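Local coordinates for SusD superfamily protein (Bacteroides vulgatus ATCC 8482, PDB 3JQ0), which is an outer-membrane SusD-family protein of undetermined function that probably binds sugars or other nutrients for uptake, at residues A[111-114]-A[115-119]; A[14-17]-A[18-22]; A[400-403]-A[404-407]; A[226-229]-A[230-233]. All blocks are in the same frame, centred on the assembly; numbering follows the deposited sequence. Where two conformers were deposited one is given.

All four are local contacts, along helices or at their ends. Interaction 1, on helix 97-122, is wholly buried, about 14 Å from the chain centre, and joins an edge-to-face ring pair to a straight side-chain hydrogen bond. Interaction 2, on helix 9-25, lies about 17 Å away between centres and is only partly buried; its histidine bonds to the backbone, and its side chains lean on helix 97-122. Interactions 3 and 4 lie on the same side of the chain centre, about 21 Å apart between centres. Interaction 3 is peripheral and polar, with a histidine-carboxylate hydrogen bond at a break between helices; interaction 4 pairs a polar helix cap with buried aromatic packing.

Interaction 1: residues A[111-114]-A[115-119]; sequences RAYL and YFHLL
Tyr113 and His117, one helical turn apart on helix 97-122, turn their rings almost perpendicular: the planes meet at 89° with centroids 4.8 Å apart. The imidazole comes edge-on in an offset edge-to-face pair, with His117 CD2 over one face of the phenol, 3.7 Å from Tyr113 CE2. Beside it His117 NE2 donates to Tyr113 OH at 3.0 Å, nearly straight (173°) and in the imidazole plane. The two side chains start differently: Tyr113 CG is trans to its own N, whereas His117 CG sits beside its N (chi1 -81°), and this brings ring and hydroxyl together. His117 ND1, on the other side of the ring, is hydrogen-bonded to Tyr450 OH, and Phe30 stacks on the imidazole. A phenylalanine at Tyr113 would keep the ring pair but would probably leave His117 NE2 without its hydroxyl acceptor and the imidazole less firmly set in rotation.

Arg111 and Tyr115 instead run side by side, pointing the same way. Arg111 CG meets the edge of the Tyr115 ring in its plane, 3.8 Å from CE2, while CD2 of that ring lies 3.3 Å from Arg111 O. The guanidinium ties this helix to two others, by a salt bridge to Asp159 of helix 149-167 and a hydrogen bond to Asn83 of helix 75-91; Tyr115 OH bonds to Tyr128 O. With both ring nitrogens bonded to tyrosine hydroxyls, the buried imidazole of His117 has its polar atoms satisfied, which probably fixes its rotation.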
# COMPACT_ATOMS: atom_id res chain seq x y z
N ARG A 111 -8.70 -14.52 -2.74
CA ARG A 111 -8.40 -15.38 -1.61
C ARG A 111 -6.89 -15.41 -1.32
O ARG A 111 -6.44 -15.24 -0.18
CB ARG A 111 -8.95 -16.81 -1.81
CG ARG A 111 -8.74 -17.69 -0.60
CD ARG A 111 -9.58 -18.93 -0.59
NE ARG A 111 -9.11 -19.90 -1.55
CZ ARG A 111 -9.74 -21.05 -1.78
NH1 ARG A 111 -10.89 -21.29 -1.24
NH2 ARG A 111 -9.20 -21.92 -2.59
N ALA A 112 -6.10 -15.58 -2.37
CA ALA A 112 -4.64 -15.58 -2.25
C ALA A 112 -4.16 -14.24 -1.70
O ALA A 112 -3.24 -14.20 -0.88
CB ALA A 112 -4.01 -15.87 -3.61
N TYR A 113 -4.76 -13.14 -2.16
CA TYR A 113 -4.36 -11.80 -1.74
C TYR A 113 -4.52 -11.62 -0.23
O TYR A 113 -3.63 -11.13 0.48
CB TYR A 113 -5.23 -10.79 -2.52
CG TYR A 113 -4.93 -9.37 -2.15
CD1 TYR A 113 -3.79 -8.70 -2.63
CD2 TYR A 113 -5.76 -8.67 -1.28
CE1 TYR A 113 -3.50 -7.38 -2.23
CE2 TYR A 113 -5.49 -7.37 -0.92
CZ TYR A 113 -4.37 -6.75 -1.35
OH TYR A 113 -4.06 -5.47 -0.89
N LEU A 114 -5.65 -12.05 0.30
CA LEU A 114 -5.90 -11.95 1.73
C LEU A 114 -4.95 -12.86 2.51
O LEU A 114 -4.38 -12.43 3.51
CB LEU A 114 -7.37 -12.23 2.06
CG LEU A 114 -8.37 -11.23 1.52
CD1 LEU A 114 -9.79 -11.67 1.79
CD2 LEU A 114 -8.14 -9.82 2.10
N TYR A 115 -4.80 -14.10 2.07
CA TYR A 115 -3.88 -14.98 2.74
C TYR A 115 -2.45 -14.48 2.72
O TYR A 115 -1.68 -14.76 3.66
CB TYR A 115 -3.96 -16.43 2.24
CG TYR A 115 -5.09 -17.21 2.91
CD1 TYR A 115 -5.00 -17.58 4.23
CD2 TYR A 115 -6.26 -17.52 2.23
CE1 TYR A 115 -6.04 -18.25 4.86
CE2 TYR A 115 -7.28 -18.23 2.82
CZ TYR A 115 -7.18 -18.60 4.14
OH TYR A 115 -8.19 -19.27 4.82
N PHE A 116 -2.05 -13.72 1.69
CA PHE A 116 -0.69 -13.17 1.62
C PHE A 116 -0.49 -12.02 2.62
O PHE A 116 0.58 -11.90 3.21
CB PHE A 116 -0.36 -12.80 0.18
CG PHE A 116 1.07 -12.36 -0.04
CD1 PHE A 116 2.15 -13.13 0.38
CD2 PHE A 116 1.33 -11.17 -0.70
CE1 PHE A 116 3.43 -12.74 0.16
CE2 PHE A 116 2.64 -10.77 -0.91
CZ PHE A 116 3.70 -11.57 -0.50
N HIS A 117 -1.51 -11.19 2.86
CA HIS A 117 -1.46 -10.27 4.01
C HIS A 117 -1.33 -11.03 5.31
O HIS A 117 -0.56 -10.68 6.20
CB HIS A 117 -2.69 -9.37 4.06
CG HIS A 117 -2.65 -8.20 3.14
ND1 HIS A 117 -1.80 -7.13 3.30
CD2 HIS A 117 -3.46 -7.90 2.10
CE1 HIS A 117 -2.06 -6.25 2.35
NE2 HIS A 117 -3.05 -6.70 1.60
N LEU A 118 -2.13 -12.09 5.46
CA LEU A 118 -2.08 -12.88 6.71
C LEU A 118 -0.71 -13.52 6.94
O LEU A 118 -0.19 -13.50 8.04
CB LEU A 118 -3.20 -13.96 6.72
CG LEU A 118 -4.65 -13.45 6.78
CD1 LEU A 118 -5.64 -14.61 6.62
CD2 LEU A 118 -4.88 -12.73 8.10
N LEU A 119 -0.13 -14.09 5.87
CA LEU A 119 1.20 -14.73 5.98
C LEU A 119 2.25 -13.73 6.46
O LEU A 119 3.01 -14.01 7.36
CB LEU A 119 1.61 -15.25 4.61
CG LEU A 119 3.00 -15.85 4.56
CD1 LEU A 119 3.14 -17.13 5.38
CD2 LEU A 119 3.44 -16.06 3.12

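Interaction 2: residues A[14-17]-A[18-22]; sequences AFNT and GLHAL
His20 folds back along helix 9-25 onto Asn16, one turn earlier, and its ring hooks the backbone there. Its CB lies 3.7 Å from Thr17 O. The next atom, CG, stands beside the backbone N (chi1 -74°), a setting that swings the ring toward the preceding turn. From this position ND1 donates to Asn16 O at 2.9 Å, with the oxygen at the ring edge and in the imidazole plane. Asn16 O also takes the routine helical bond from His20 N, at 3.1 Å; the two donors reach it from opposite faces of its carbonyl plane, and ND1 stands well above that plane, 41° out of it. One residue thus grips a single buried carbonyl twice, a side-chain-to-backbone i to i-4 bond added to the normal alpha-helical pattern.

This helix belongs to the alpha-helical, TPR-related part of the SusD fold, and Asn16 and His20 both pack against helix 97-122. Farther along the imidazole, CE1 comes within 3.4 Å of Asn16 OD1, with the amide and ring planes nearly perpendicular at 88°. The asparagine ND2 is hydrogen-bonded to Glu106. At the tip of the histidine, NE2 bonds to Trp180 N, fixing the ring from its far side.

Phe15 and Leu19 make a separate apolar contact: Leu19 CD2 approaches the phenyl obliquely, 3.8 Å from Phe15 CE1, while Leu19 CG lies 3.4 Å from Phe15 O. Gln81 of helix 75-91 touches both side chains.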
# COMPACT_ATOMS: atom_id res chain seq x y z
N ALA A 14 -24.05 -9.54 -8.27
CA ALA A 14 -24.25 -8.88 -6.98
C ALA A 14 -23.29 -9.46 -5.95
O ALA A 14 -22.73 -8.74 -5.13
CB ALA A 14 -25.71 -9.05 -6.52
N PHE A 15 -23.14 -10.77 -5.91
CA PHE A 15 -22.26 -11.38 -4.90
C PHE A 15 -20.79 -10.97 -5.12
O PHE A 15 -20.09 -10.64 -4.17
CB PHE A 15 -22.42 -12.91 -4.88
CG PHE A 15 -21.98 -13.54 -3.60
CD1 PHE A 15 -20.67 -13.92 -3.38
CD2 PHE A 15 -22.88 -13.69 -2.56
CE1 PHE A 15 -20.28 -14.48 -2.23
CE2 PHE A 15 -22.51 -14.28 -1.39
CZ PHE A 15 -21.19 -14.69 -1.23
N ASN A 16 -20.38 -10.98 -6.38
CA ASN A 16 -19.03 -10.55 -6.72
C ASN A 16 -18.79 -9.09 -6.32
O ASN A 16 -17.73 -8.71 -5.80
CB ASN A 16 -18.77 -10.74 -8.23
CG ASN A 16 -17.34 -10.49 -8.60
OD1 ASN A 16 -16.41 -11.01 -7.94
ND2 ASN A 16 -17.13 -9.75 -9.69
N THR A 17 -19.80 -8.25 -6.58
CA THR A 17 -19.73 -6.86 -6.21
C THR A 17 -19.58 -6.75 -4.68
O THR A 17 -18.78 -5.96 -4.16
CB THR A 17 -20.96 -6.10 -6.76
OG1 THR A 17 -20.92 -6.21 -8.18
CG2 THR A 17 -20.94 -4.63 -6.35
N GLY A 18 -20.34 -7.58 -3.96
CA GLY A 18 -20.24 -7.62 -2.52
C GLY A 18 -18.86 -8.05 -2.02
O GLY A 18 -18.37 -7.49 -1.00
N LEU A 19 -18.24 -9.02 -2.68
CA LEU A 19 -16.87 -9.44 -2.28
C LEU A 19 -15.92 -8.26 -2.39
O LEU A 19 -15.07 -8.02 -1.52
CB LEU A 19 -16.36 -10.57 -3.15
CG LEU A 19 -17.10 -11.88 -3.00
CD1 LEU A 19 -16.48 -12.92 -3.96
CD2 LEU A 19 -17.12 -12.38 -1.58
N HIS A 20 -16.02 -7.53 -3.49
CA HIS A 20 -15.17 -6.37 -3.70
C HIS A 20 -15.45 -5.26 -2.68
O HIS A 20 -14.52 -4.59 -2.21
CB HIS A 20 -15.26 -5.89 -5.15
CG HIS A 20 -14.54 -6.78 -6.13
ND1 HIS A 20 -15.05 -7.98 -6.62
CD2 HIS A 20 -13.33 -6.62 -6.73
CE1 HIS A 20 -14.16 -8.47 -7.48
NE2 HIS A 20 -13.09 -7.70 -7.54
N ALA A 21 -16.70 -5.10 -2.27
CA ALA A 21 -17.05 -4.15 -1.21
C ALA A 21 -16.48 -4.59 0.12
O ALA A 21 -15.98 -3.76 0.90
CB ALA A 21 -18.58 -3.95 -1.14
N LEU A 22 -16.47 -5.90 0.41
CA LEU A 22 -15.81 -6.39 1.62
C LEU A 22 -14.33 -6.10 1.63
O LEU A 22 -13.76 -5.70 2.65
CB LEU A 22 -16.07 -7.87 1.82
CG LEU A 22 -17.50 -8.31 2.16
CD1 LEU A 22 -17.60 -9.84 2.11
CD2 LEU A 22 -17.93 -7.75 3.54

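Interaction 3: residues A[400-403]-A[404-407]; sequences NEHK and AEIA
In the conformer given for Glu405, His402 ND1 donates to Glu405 OE2 at 2.7 Å, an almost straight bond (174°) across the N-terminus of the short helix 403-406, where His402 is the N-cap residue. The carboxylate oxygen lies in the imidazole plane and is met on its syn side, although 34° out of the carboxylate plane; the two flat groups stand nearly perpendicular. This proximity would probably favour a protonated imidazole. In the same conformer water 2 also donates to Glu405 OE2, at 3.1 Å. A leucine in place of His402 would probably leave this conformer of Glu405 without a ring N-H at OE2 and its carboxylate freer to turn.

His402 O takes two backbone bonds, from Glu405 N and Ile406 N, the first from above its carbonyl plane and the second close to the line of the C=O bond. Tyr398 stacks on the imidazole, linking this turn to the preceding helix 396-401.

Ile406 CG1 occupies the cramped place between its backbone N and carbonyl carbon (chi1 51°), which brings CG1 and CD1 against His402 O, each 3.4 Å away. Just past the helix, Ala407 CB rests 3.8 Å from Lys403 CB.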
# COMPACT_ATOMS: atom_id res chain seq x y z
N ASN A 400 16.13 14.89 -18.10
CA ASN A 400 17.12 14.84 -19.19
C ASN A 400 18.23 15.85 -19.04
O ASN A 400 19.30 15.63 -19.60
CB ASN A 400 16.41 14.99 -20.54
CG ASN A 400 15.62 13.72 -20.93
OD1 ASN A 400 15.89 12.63 -20.43
ND2 ASN A 400 14.59 13.87 -21.81
N GLU A 401 17.99 16.94 -18.32
CA GLU A 401 18.97 17.96 -18.08
C GLU A 401 19.84 17.63 -16.87
O GLU A 401 20.88 18.26 -16.68
CB GLU A 401 18.28 19.31 -17.80
CG GLU A 401 17.51 20.04 -18.87
CD GLU A 401 16.47 21.19 -18.32
OE1 GLU A 401 15.93 21.25 -17.10
OE2 GLU A 401 16.13 22.03 -19.21
N HIS A 402 19.39 16.71 -16.01
CA HIS A 402 20.07 16.49 -14.72
C HIS A 402 20.37 15.01 -14.45
O HIS A 402 20.48 14.61 -13.29
CB HIS A 402 19.25 17.07 -13.55
CG HIS A 402 19.12 18.56 -13.64
ND1 HIS A 402 20.07 19.44 -13.17
CD2 HIS A 402 18.16 19.30 -14.22
CE1 HIS A 402 19.67 20.67 -13.43
NE2 HIS A 402 18.51 20.62 -14.05
N LYS A 403 20.57 14.23 -15.50
CA LYS A 403 20.85 12.81 -15.33
C LYS A 403 22.08 12.56 -14.45
O LYS A 403 22.08 11.59 -13.69
CB LYS A 403 21.03 12.06 -16.66
CG LYS A 403 19.82 11.95 -17.48
CD LYS A 403 20.10 11.32 -18.87
CE LYS A 403 18.81 11.06 -19.63
NZ LYS A 403 19.14 10.73 -21.05
N ALA A 404 23.10 13.39 -14.57
CA ALA A 404 24.31 13.19 -13.81
C ALA A 404 24.10 13.37 -12.30
O ALA A 404 24.96 12.98 -11.51
CB ALA A 404 25.43 14.11 -14.33
N GLU A 405 23.01 14.02 -11.92
CA GLU A 405 22.66 14.30 -10.52
C GLU A 405 21.61 13.32 -9.96
O GLU A 405 21.70 12.92 -8.82
CB GLU A 405 22.11 15.72 -10.35
CG GLU A 405 23.05 16.86 -10.71
CD GLU A 405 22.28 18.14 -10.95
OE1 GLU A 405 21.50 18.58 -10.08
OE2 GLU A 405 22.36 18.64 -12.07
N ILE A 406 20.58 13.01 -10.76
CA ILE A 406 19.40 12.34 -10.22
C ILE A 406 18.97 11.09 -10.97
O ILE A 406 18.13 10.35 -10.44
CB ILE A 406 18.23 13.33 -9.93
CG1 ILE A 406 17.86 14.22 -11.09
CG2 ILE A 406 18.53 14.13 -8.65
CD1 ILE A 406 17.36 13.56 -12.28
N ALA A 407 19.51 10.79 -12.16
CA ALA A 407 19.22 9.50 -12.77
C ALA A 407 19.99 8.43 -12.02
O ALA A 407 21.06 8.67 -11.48
CB ALA A 407 19.60 9.46 -14.26
O HOH W 1 23.31 15.81 -16.30
O HOH W 2 23.65 17.78 -14.70

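Interaction 4: residues A[226-229]-A[230-233]; sequences TSSF and KDIF
A serine N-cap, followed directly by an aromatic pair spaced one turn apart, starts the short, weakly bonded helix 229-233, which follows the loop after helix 204-217. Ser228 OG accepts from Asp231 N at 3.1 Å, the capping bond, and also donates to Asp231 OD2 at 2.8 Å. Ser227 OG donates to the same OD2 at 2.7 Å. The two hydroxyls reach that oxygen from opposite faces of the carboxylate plane: Ser227 on the anti side, 26° out of the plane, Ser228 from almost directly above it, at 82°. Both serines hold OG between the backbone N and the carbonyl carbon, which aims the hydroxyls at Asp231. Two bonds to one oxygen would probably stabilise negative charge on OD2 and limit the turning of the carboxylate.

Beyond the cap the chemistry turns apolar. Phe229 and Phe233 form an edge-to-face pair, centroids 5.0 Å apart and planes at 76°, with the edge of Phe233 toward the face of Phe229. Ile232 CD1 fills in beside them, 3.6 Å from Phe229 CD1, while Ile232 N bonds to Phe229 O. Arg363 of strand 359-363 touches all three of these side chains, and Phe229 also packs on helix 315-319, joining this helix to the surrounding fold. Phe233 CE2 sits over the centre of the Phe229 ring, 3.6 Å above its plane.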
# COMPACT_ATOMS: atom_id res chain seq x y z
N THR A 226 2.12 10.06 -17.09
CA THR A 226 3.29 10.94 -17.18
C THR A 226 3.01 12.39 -16.97
O THR A 226 3.91 13.14 -16.66
CB THR A 226 4.01 10.71 -18.51
OG1 THR A 226 3.08 10.99 -19.52
CG2 THR A 226 4.58 9.30 -18.57
N SER A 227 1.77 12.82 -17.10
CA SER A 227 1.48 14.24 -16.97
C SER A 227 2.02 14.81 -15.66
O SER A 227 2.73 15.81 -15.65
CB SER A 227 -0.01 14.51 -17.11
OG SER A 227 -0.78 13.79 -16.15
N SER A 228 1.69 14.12 -14.57
CA SER A 228 2.28 14.43 -13.27
C SER A 228 1.95 13.32 -12.31
O SER A 228 0.99 12.59 -12.48
CB SER A 228 1.77 15.74 -12.69
OG SER A 228 0.41 15.65 -12.30
N PHE A 229 2.76 13.22 -11.27
CA PHE A 229 2.48 12.33 -10.15
C PHE A 229 1.09 12.61 -9.55
O PHE A 229 0.34 11.68 -9.25
CB PHE A 229 3.61 12.46 -9.13
CG PHE A 229 3.59 11.48 -8.00
CD1 PHE A 229 3.95 10.17 -8.17
CD2 PHE A 229 3.36 11.93 -6.70
CE1 PHE A 229 4.04 9.34 -7.11
CE2 PHE A 229 3.45 11.07 -5.65
CZ PHE A 229 3.81 9.79 -5.84
N LYS A 230 0.74 13.88 -9.37
CA LYS A 230 -0.53 14.23 -8.82
C LYS A 230 -1.71 13.68 -9.63
O LYS A 230 -2.74 13.28 -9.05
CB LYS A 230 -0.55 15.73 -8.76
CG LYS A 230 -1.72 16.26 -8.13
CD LYS A 230 -1.64 17.81 -7.94
CE LYS A 230 -0.46 18.26 -7.01
NZ LYS A 230 -0.55 19.72 -6.59
N ASP A 231 -1.59 13.64 -10.94
CA ASP A 231 -2.67 13.15 -11.78
C ASP A 231 -2.94 11.65 -11.60
O ASP A 231 -4.00 11.19 -11.98
CB ASP A 231 -2.42 13.50 -13.23
CG ASP A 231 -2.45 14.99 -13.47
OD1 ASP A 231 -3.30 15.73 -12.91
OD2 ASP A 231 -1.59 15.48 -14.25
N ILE A 232 -1.98 10.90 -11.07
CA ILE A 232 -2.22 9.50 -10.78
C ILE A 232 -3.40 9.35 -9.83
O ILE A 232 -4.25 8.46 -9.96
CB ILE A 232 -0.97 8.84 -10.13
CG1 ILE A 232 0.25 8.90 -11.04
CG2 ILE A 232 -1.27 7.42 -9.72
CD1 ILE A 232 1.52 8.60 -10.24
N PHE A 233 -3.43 10.23 -8.83
CA PHE A 233 -4.30 10.07 -7.67
C PHE A 233 -5.56 10.90 -7.69
O PHE A 233 -6.42 10.77 -6.79
CB PHE A 233 -3.52 10.40 -6.38
CG PHE A 233 -2.21 9.68 -6.27
CD1 PHE A 233 -2.18 8.31 -5.97
CD2 PHE A 233 -1.02 10.33 -6.52
CE1 PHE A 233 -0.99 7.64 -5.91
CE2 PHE A 233 0.18 9.63 -6.51
CZ PHE A 233 0.17 8.28 -6.20